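Local coordinates for lipase, class 3 (Penicillium roqueforti FM164, PDB 6L7N), which probably hydrolyses the ester bonds of acylglycerols, as a fungal class 3 lipase of the alpha/beta-hydrolase fold, at residues W91-P102 with L109-S117; R122-V133 with D159-S167. All coordinates share one frame; numbering follows the deposited sequence.

Contact 1: W91-P102 with L109-S117; sequences WVSDAIFVYTNP and LADLGFWGS
Pro102 points its CB at one face of the Trp115 indole, closing one end of a short antiparallel beta hairpin, strands 99-100 and 110-111, that leads directly into helix 112-135 of the alpha/beta-hydrolase fold. That CB stands over the centre of the six-membered ring, 3.4 Å from the centroid and 14° off the normal, a CH-pi contact over the face. The indole is brought there by a first torsion that sets CG anti to the backbone N (chi1 -178°), and the proline CG also rests against the methyl of Ala110. Thr100 and Ala110 form the hydrogen-bonded pair of the hairpin, bound in both directions, Ala110 N to Thr100 O and Thr100 N to Ala110 O each spanning 2.8 Å. A third backbone bond, from Leu112 N to Val98 O, ties the first turn of the helix to the incoming chain. Beside it the side chains of Val98 and Leu112 run alongside each other in the same direction, while Leu112 turns its CD1 branch across Thr100 CB at 3.7 Å. On the exposed side, Tyr99 crosses Leu109 at about a right angle, CD1 of the ring reaching CB of the leucine; Tyr213 stacks on the same tyrosine. At the far end Trp91 and Phe114 approach from opposite directions, and Trp91 CZ2 meets the edge of the phenyl ring at CZ, 3.6 Å away, with the Trp91 five-membered ring and the phenyl plane inclined by 35°. Asp111 is the N-cap of the helix: its OD1 accepts from Phe114 N at 3.2 Å through the anti lone pair. A water in the plane of the Trp91 indole accepts from NE1 at 3.1 Å and donates a weak bond to Asp111 OD1.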
# COMPACT_ATOMS: atom_id res chain seq x y z
N TRP A 91 9.35 -10.10 -10.47
CA TRP A 91 8.90 -10.65 -9.20
C TRP A 91 7.80 -11.67 -9.42
O TRP A 91 7.86 -12.79 -8.89
CB TRP A 91 8.44 -9.48 -8.29
CG TRP A 91 8.01 -9.83 -6.91
CD1 TRP A 91 8.78 -9.90 -5.79
CD2 TRP A 91 6.67 -10.14 -6.50
NE1 TRP A 91 8.01 -10.25 -4.70
CE2 TRP A 91 6.71 -10.39 -5.11
CE3 TRP A 91 5.45 -10.21 -7.17
CZ2 TRP A 91 5.57 -10.73 -4.38
CZ3 TRP A 91 4.31 -10.54 -6.44
CH2 TRP A 91 4.38 -10.79 -5.06
N VAL A 92 6.80 -11.34 -10.24
CA VAL A 92 5.75 -12.30 -10.57
C VAL A 92 6.36 -13.55 -11.21
O VAL A 92 6.04 -14.69 -10.85
CB VAL A 92 4.70 -11.66 -11.50
CG1 VAL A 92 3.74 -12.71 -12.05
CG2 VAL A 92 3.96 -10.53 -10.78
N SER A 93 7.27 -13.35 -12.16
CA SER A 93 7.71 -14.46 -12.97
C SER A 93 8.70 -15.36 -12.26
O SER A 93 8.75 -16.56 -12.54
CB SER A 93 8.29 -13.95 -14.29
OG SER A 93 9.28 -12.96 -14.06
N ASP A 94 9.49 -14.83 -11.31
CA ASP A 94 10.61 -15.61 -10.81
C ASP A 94 10.90 -15.42 -9.33
O ASP A 94 11.81 -16.09 -8.81
CB ASP A 94 11.89 -15.28 -11.60
CG ASP A 94 11.91 -15.93 -12.96
OD1 ASP A 94 12.05 -17.16 -13.03
OD2 ASP A 94 11.78 -15.21 -13.97
N ALA A 95 10.18 -14.56 -8.62
CA ALA A 95 10.53 -14.35 -7.23
C ALA A 95 10.24 -15.59 -6.40
O ALA A 95 9.22 -16.26 -6.59
CB ALA A 95 9.79 -13.15 -6.64
N ILE A 96 11.17 -15.90 -5.53
CA ILE A 96 11.07 -16.93 -4.52
C ILE A 96 10.71 -16.24 -3.20
O ILE A 96 11.19 -15.14 -2.93
CB ILE A 96 12.41 -17.69 -4.43
CG1 ILE A 96 12.54 -18.65 -5.61
CG2 ILE A 96 12.58 -18.38 -3.12
CD1 ILE A 96 11.25 -19.29 -5.99
N PHE A 97 9.86 -16.87 -2.41
CA PHE A 97 9.48 -16.27 -1.14
C PHE A 97 10.14 -17.02 0.01
O PHE A 97 10.61 -18.15 -0.15
CB PHE A 97 7.96 -16.25 -1.04
CG PHE A 97 7.32 -15.64 -2.25
CD1 PHE A 97 7.60 -14.31 -2.58
CD2 PHE A 97 6.54 -16.39 -3.12
CE1 PHE A 97 7.05 -13.72 -3.71
CE2 PHE A 97 6.00 -15.81 -4.27
CZ PHE A 97 6.25 -14.48 -4.56
N VAL A 98 10.23 -16.37 1.17
CA VAL A 98 10.83 -16.96 2.37
C VAL A 98 10.08 -16.42 3.59
O VAL A 98 9.82 -15.22 3.68
CB VAL A 98 12.34 -16.64 2.49
CG1 VAL A 98 12.92 -17.27 3.76
CG2 VAL A 98 13.13 -17.10 1.27
N TYR A 99 9.76 -17.30 4.53
CA TYR A 99 9.15 -16.86 5.78
C TYR A 99 10.19 -16.22 6.70
O TYR A 99 11.39 -16.52 6.64
CB TYR A 99 8.51 -18.02 6.53
CG TYR A 99 7.28 -18.59 5.89
CD1 TYR A 99 6.10 -17.87 5.86
CD2 TYR A 99 7.29 -19.85 5.33
CE1 TYR A 99 4.96 -18.39 5.29
CE2 TYR A 99 6.17 -20.39 4.76
CZ TYR A 99 5.01 -19.65 4.73
OH TYR A 99 3.88 -20.20 4.15
N THR A 100 9.70 -15.36 7.60
CA THR A 100 10.51 -14.87 8.71
C THR A 100 9.59 -14.50 9.87
O THR A 100 8.39 -14.27 9.69
CB THR A 100 11.38 -13.67 8.33
OG1 THR A 100 12.38 -13.47 9.34
CG2 THR A 100 10.54 -12.39 8.25
N ASN A 101 10.17 -14.45 11.07
CA ASN A 101 9.44 -14.14 12.29
C ASN A 101 9.65 -12.67 12.62
O ASN A 101 10.73 -12.30 13.10
CB ASN A 101 9.91 -15.02 13.45
CG ASN A 101 9.16 -14.74 14.76
OD1 ASN A 101 8.42 -13.77 14.89
ND2 ASN A 101 9.35 -15.63 15.73
N PRO A 102 8.66 -11.80 12.39
CA PRO A 102 8.85 -10.36 12.59
C PRO A 102 8.65 -9.88 14.02
O PRO A 102 8.77 -8.68 14.27
CB PRO A 102 7.79 -9.76 11.66
CG PRO A 102 6.66 -10.74 11.72
CD PRO A 102 7.33 -12.11 11.84
N LEU A 109 4.09 -15.07 10.96
CA LEU A 109 5.25 -15.09 10.08
C LEU A 109 4.98 -14.14 8.94
O LEU A 109 3.86 -14.09 8.43
CB LEU A 109 5.53 -16.49 9.50
CG LEU A 109 5.89 -17.60 10.50
CD1 LEU A 109 5.89 -18.95 9.80
CD2 LEU A 109 7.23 -17.33 11.18
N ALA A 110 6.01 -13.41 8.52
CA ALA A 110 5.92 -12.46 7.42
C ALA A 110 6.83 -12.89 6.28
O ALA A 110 7.75 -13.70 6.44
CB ALA A 110 6.29 -11.03 7.86
N ASP A 111 6.54 -12.35 5.10
CA ASP A 111 7.41 -12.50 3.95
C ASP A 111 8.73 -11.79 4.21
O ASP A 111 8.74 -10.59 4.52
CB ASP A 111 6.76 -11.91 2.70
CG ASP A 111 7.64 -12.01 1.50
OD1 ASP A 111 8.56 -11.16 1.28
OD2 ASP A 111 7.43 -12.97 0.76
N LEU A 112 9.84 -12.51 4.05
CA LEU A 112 11.13 -11.97 4.46
C LEU A 112 11.51 -10.71 3.69
O LEU A 112 12.08 -9.77 4.26
CB LEU A 112 12.21 -13.04 4.29
CG LEU A 112 13.65 -12.55 4.52
CD1 LEU A 112 13.82 -12.08 5.97
CD2 LEU A 112 14.64 -13.64 4.15
N GLY A 113 11.27 -10.69 2.37
CA GLY A 113 11.67 -9.54 1.58
C GLY A 113 10.98 -8.27 2.03
O GLY A 113 11.61 -7.23 2.25
N PHE A 114 9.66 -8.34 2.19
CA PHE A 114 8.89 -7.16 2.56
C PHE A 114 9.24 -6.70 3.98
O PHE A 114 9.45 -5.51 4.23
CB PHE A 114 7.39 -7.44 2.45
CG PHE A 114 6.96 -7.91 1.08
CD1 PHE A 114 7.54 -7.38 -0.07
CD2 PHE A 114 5.95 -8.85 0.95
CE1 PHE A 114 7.12 -7.80 -1.32
CE2 PHE A 114 5.53 -9.27 -0.31
CZ PHE A 114 6.12 -8.75 -1.45
N TRP A 115 9.27 -7.65 4.93
CA TRP A 115 9.63 -7.29 6.29
C TRP A 115 11.02 -6.67 6.34
O TRP A 115 11.24 -5.69 7.06
CB TRP A 115 9.58 -8.52 7.20
CG TRP A 115 9.91 -8.18 8.60
CD1 TRP A 115 11.03 -8.52 9.31
CD2 TRP A 115 9.11 -7.38 9.47
NE1 TRP A 115 10.97 -8.00 10.58
CE2 TRP A 115 9.80 -7.28 10.70
CE3 TRP A 115 7.87 -6.74 9.34
CZ2 TRP A 115 9.29 -6.56 11.77
CZ3 TRP A 115 7.37 -6.04 10.42
CH2 TRP A 115 8.09 -5.96 11.62
N GLY A 116 11.96 -7.24 5.59
CA GLY A 116 13.30 -6.68 5.55
C GLY A 116 13.32 -5.26 5.04
O GLY A 116 14.05 -4.40 5.55
N SER A 117 12.49 -4.97 4.02
CA SER A 117 12.45 -3.60 3.50
C SER A 117 11.91 -2.64 4.56
O SER A 117 12.37 -1.50 4.66
CB SER A 117 11.60 -3.55 2.23
OG SER A 117 12.14 -4.41 1.23
O HOH W 1 9.38 -10.55 -1.95

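Contact 2: R122-V133 with D159-S167; sequences RDDIIKELKEAV and DLRGKGYPS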
# COMPACT_ATOMS: atom_id res chain seq x y z
N ARG A 122 12.78 1.41 9.34
CA ARG A 122 11.86 1.54 10.47
C ARG A 122 12.34 2.55 11.51
O ARG A 122 11.56 3.39 11.97
CB ARG A 122 11.67 0.15 11.09
CG ARG A 122 11.09 0.13 12.48
CD ARG A 122 10.61 -1.26 12.82
NE ARG A 122 11.70 -2.19 13.04
CZ ARG A 122 11.54 -3.37 13.64
NH1 ARG A 122 10.34 -3.74 14.05
NH2 ARG A 122 12.58 -4.17 13.82
N ASP A 123 13.59 2.43 11.97
CA ASP A 123 14.03 3.23 13.12
C ASP A 123 13.87 4.73 12.86
O ASP A 123 13.26 5.46 13.66
CB ASP A 123 15.49 2.89 13.44
CG ASP A 123 15.66 1.45 13.90
OD1 ASP A 123 14.69 0.68 13.80
OD2 ASP A 123 16.78 1.09 14.32
N ASP A 124 14.39 5.18 11.72
CA ASP A 124 14.28 6.60 11.39
C ASP A 124 12.83 6.99 11.14
O ASP A 124 12.41 8.10 11.51
CB ASP A 124 15.13 6.94 10.17
CG ASP A 124 16.58 7.24 10.53
OD1 ASP A 124 16.92 7.19 11.73
OD2 ASP A 124 17.36 7.50 9.60
N ILE A 125 12.04 6.11 10.52
CA ILE A 125 10.66 6.51 10.26
C ILE A 125 9.89 6.66 11.56
O ILE A 125 9.06 7.56 11.70
CB ILE A 125 9.98 5.52 9.28
CG1 ILE A 125 10.45 5.81 7.86
CG2 ILE A 125 8.45 5.65 9.35
CD1 ILE A 125 10.05 4.75 6.83
N ILE A 126 10.18 5.81 12.55
CA ILE A 126 9.51 5.92 13.85
C ILE A 126 9.86 7.25 14.51
O ILE A 126 8.98 7.97 15.02
CB ILE A 126 9.87 4.72 14.74
CG1 ILE A 126 9.23 3.45 14.17
CG2 ILE A 126 9.38 4.93 16.16
CD1 ILE A 126 9.60 2.17 14.92
N LYS A 127 11.15 7.62 14.50
CA LYS A 127 11.53 8.89 15.12
C LYS A 127 10.91 10.08 14.39
O LYS A 127 10.38 11.03 15.01
CB LYS A 127 13.06 9.00 15.17
CG LYS A 127 13.75 7.92 16.01
CD LYS A 127 15.26 8.10 15.97
CE LYS A 127 15.99 6.92 16.60
NZ LYS A 127 17.41 6.88 16.15
N GLU A 128 10.92 10.03 13.05
CA GLU A 128 10.34 11.10 12.24
C GLU A 128 8.84 11.23 12.49
O GLU A 128 8.30 12.33 12.59
CB GLU A 128 10.61 10.84 10.76
CG GLU A 128 12.08 10.88 10.35
CD GLU A 128 12.33 10.40 8.91
OE1 GLU A 128 13.46 10.62 8.39
OE2 GLU A 128 11.42 9.80 8.31
N LEU A 129 8.15 10.09 12.53
CA LEU A 129 6.72 10.14 12.77
C LEU A 129 6.42 10.72 14.14
O LEU A 129 5.46 11.48 14.30
CB LEU A 129 6.12 8.74 12.65
CG LEU A 129 5.87 8.27 11.23
CD1 LEU A 129 5.39 6.82 11.27
CD2 LEU A 129 4.84 9.17 10.56
N LYS A 130 7.23 10.38 15.15
CA LYS A 130 6.99 10.97 16.46
C LYS A 130 7.04 12.49 16.37
O LYS A 130 6.15 13.19 16.88
CB LYS A 130 8.00 10.45 17.48
CG LYS A 130 7.79 11.02 18.88
CD LYS A 130 8.73 10.40 19.89
CE LYS A 130 8.52 11.00 21.28
NZ LYS A 130 9.60 10.58 22.21
N GLU A 131 8.03 13.01 15.63
CA GLU A 131 8.13 14.46 15.46
C GLU A 131 6.91 15.04 14.74
O GLU A 131 6.31 16.02 15.20
CB GLU A 131 9.40 14.79 14.69
CG GLU A 131 10.51 15.31 15.55
CD GLU A 131 11.67 15.75 14.71
OE1 GLU A 131 11.51 16.73 13.95
OE2 GLU A 131 12.72 15.09 14.77
N ALA A 132 6.54 14.45 13.59
CA ALA A 132 5.49 15.05 12.78
C ALA A 132 4.12 14.93 13.46
O ALA A 132 3.29 15.85 13.37
CB ALA A 132 5.48 14.41 11.39
N VAL A 133 3.87 13.83 14.16
CA VAL A 133 2.59 13.69 14.84
C VAL A 133 2.52 14.63 16.03
O VAL A 133 1.47 15.22 16.31
CB VAL A 133 2.35 12.23 15.25
CG1 VAL A 133 1.14 12.14 16.18
CG2 VAL A 133 2.12 11.40 14.03
N ASP A 159 3.05 -2.92 12.28
CA ASP A 159 4.10 -2.74 13.27
C ASP A 159 3.88 -1.44 14.02
O ASP A 159 3.91 -1.41 15.26
CB ASP A 159 5.45 -2.75 12.57
CG ASP A 159 6.62 -2.79 13.52
OD1 ASP A 159 6.45 -3.13 14.72
OD2 ASP A 159 7.72 -2.48 13.06
N LEU A 160 3.59 -0.37 13.28
CA LEU A 160 3.38 0.92 13.93
C LEU A 160 2.17 0.89 14.84
O LEU A 160 2.10 1.66 15.81
CB LEU A 160 3.22 2.02 12.89
CG LEU A 160 4.51 2.32 12.13
CD1 LEU A 160 4.23 3.24 10.94
CD2 LEU A 160 5.57 2.92 13.07
N ARG A 161 1.20 0.01 14.56
CA ARG A 161 0.04 0.02 15.43
C ARG A 161 0.37 -0.53 16.81
O ARG A 161 -0.33 -0.21 17.78
CB ARG A 161 -1.10 -0.77 14.77
CG ARG A 161 -1.78 -0.02 13.61
CD ARG A 161 -2.75 -0.96 12.87
NE ARG A 161 -3.47 -0.30 11.78
CZ ARG A 161 -3.96 -0.96 10.73
NH1 ARG A 161 -3.79 -2.27 10.63
NH2 ARG A 161 -4.59 -0.29 9.78
N GLY A 162 1.44 -1.32 16.93
CA GLY A 162 1.93 -1.78 18.21
C GLY A 162 2.98 -0.89 18.83
O GLY A 162 3.47 -1.19 19.93
N LYS A 163 3.33 0.21 18.17
CA LYS A 163 4.42 1.09 18.58
C LYS A 163 3.94 2.53 18.76
O LYS A 163 4.71 3.48 18.55
CB LYS A 163 5.56 1.03 17.58
CG LYS A 163 6.34 -0.27 17.59
CD LYS A 163 7.31 -0.34 16.43
CE LYS A 163 8.51 -1.21 16.77
NZ LYS A 163 8.18 -2.65 16.90
N GLY A 164 2.68 2.72 19.14
CA GLY A 164 2.17 4.03 19.50
C GLY A 164 1.13 4.61 18.56
O GLY A 164 0.59 5.68 18.86
N TYR A 165 0.80 3.94 17.46
CA TYR A 165 -0.15 4.46 16.48
C TYR A 165 -1.26 3.45 16.23
O TYR A 165 -1.49 3.03 15.09
CB TYR A 165 0.56 4.84 15.18
CG TYR A 165 1.76 5.72 15.43
CD1 TYR A 165 3.01 5.18 15.70
CD2 TYR A 165 1.64 7.11 15.41
CE1 TYR A 165 4.11 5.99 15.97
CE2 TYR A 165 2.72 7.93 15.67
CZ TYR A 165 3.95 7.36 15.94
OH TYR A 165 5.04 8.18 16.20
N PRO A 166 -1.98 3.03 17.28
CA PRO A 166 -2.95 1.94 17.11
C PRO A 166 -4.06 2.25 16.12
O PRO A 166 -4.67 1.32 15.59
CB PRO A 166 -3.50 1.73 18.52
CG PRO A 166 -3.29 3.03 19.20
CD PRO A 166 -1.99 3.53 18.67
N SER A 167 -4.34 3.52 15.83
CA SER A 167 -5.41 3.85 14.90
C SER A 167 -4.90 4.21 13.51
O SER A 167 -5.63 4.83 12.73
CB SER A 167 -6.26 4.97 15.47
OG SER A 167 -6.89 4.53 16.66
O HOH W 2 7.15 7.00 16.88
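Tyr165 reaches hydroxyl first toward the helix that carries residues 122-133, its long axis nearly at right angles to it, with CE2 beside Val133 CG2 at 3.9 Å and the hydroxyl end close to Leu129 CB. Its CG is anti to the carbonyl carbon (chi1 -51°), which sends the phenol across to the helix. There OH and the carbonyl of Ile126 share a water, 2.8 Å from Ile126 O, to which it donates, and lying in the plane of the tyrosine ring. The same helical carbonyl already accepts from Lys130 N, so the water is a second donor to it. Deeper in, Leu160 spreads its two methyls between two helical residues: CD1 meets Leu129 CD1 at 3.8 Å, the side chains crossing at about a right angle, whereas CD2 passes Ile126 CG1 as the two chains run in opposite directions. These residues belong to helices 112-135 and 148-161 of the alpha/beta-hydrolase fold, and Leu129 and Leu160 also reach strand 77-83 of the central sheet. Toward the other end the contact becomes ionic. Arg122, bent at chi3 (72°), presents NH1 to Asp159 OD2 at 3.1 Å; the oxygen lies near the guanidinium plane, but the donor approaches it on the syn side, 27° out of the carboxylate plane. Asp159 OD1 uses its syn lone pair for Lys163 NZ at 2.8 Å, and OD2 also accepts from Trp118 NE1. Replacing Asp159 by alanine removes the carboxylate, which is likely to leave Arg122 and Lys163 without their shared counter-ion and the Trp118 indole N-H without its acceptor. Arg122 NH1 and Lys163 NZ come within 3.7 Å of each other, a closeness of like charges that the shared carboxylate probably offsets. The aliphatic part of Lys163 packs crosswise on Ile126, CD to CD1 at 3.7 Å.

How the contacts relate
Both contacts use helix 112-135: contact 1 holds its N-terminal turns against the hairpin and the end of helix 88-94, and contact 2 joins its later turns to the end of helix 148-161. Their centres lie 23 Å apart, yet they meet where the Trp115 ring packs against Arg122 and Asp159. Each is partly buried, with an exposed margin. Contact 1 covers the larger area, 665 against 390 Å², and combines backbone pairing with aromatic packing; contact 2 has no direct backbone bond between its segments and relies on aliphatic side chains, a salt-bridge network and a water. An aspartate serves each differently, capping a helix in one and bridging two cations in the other.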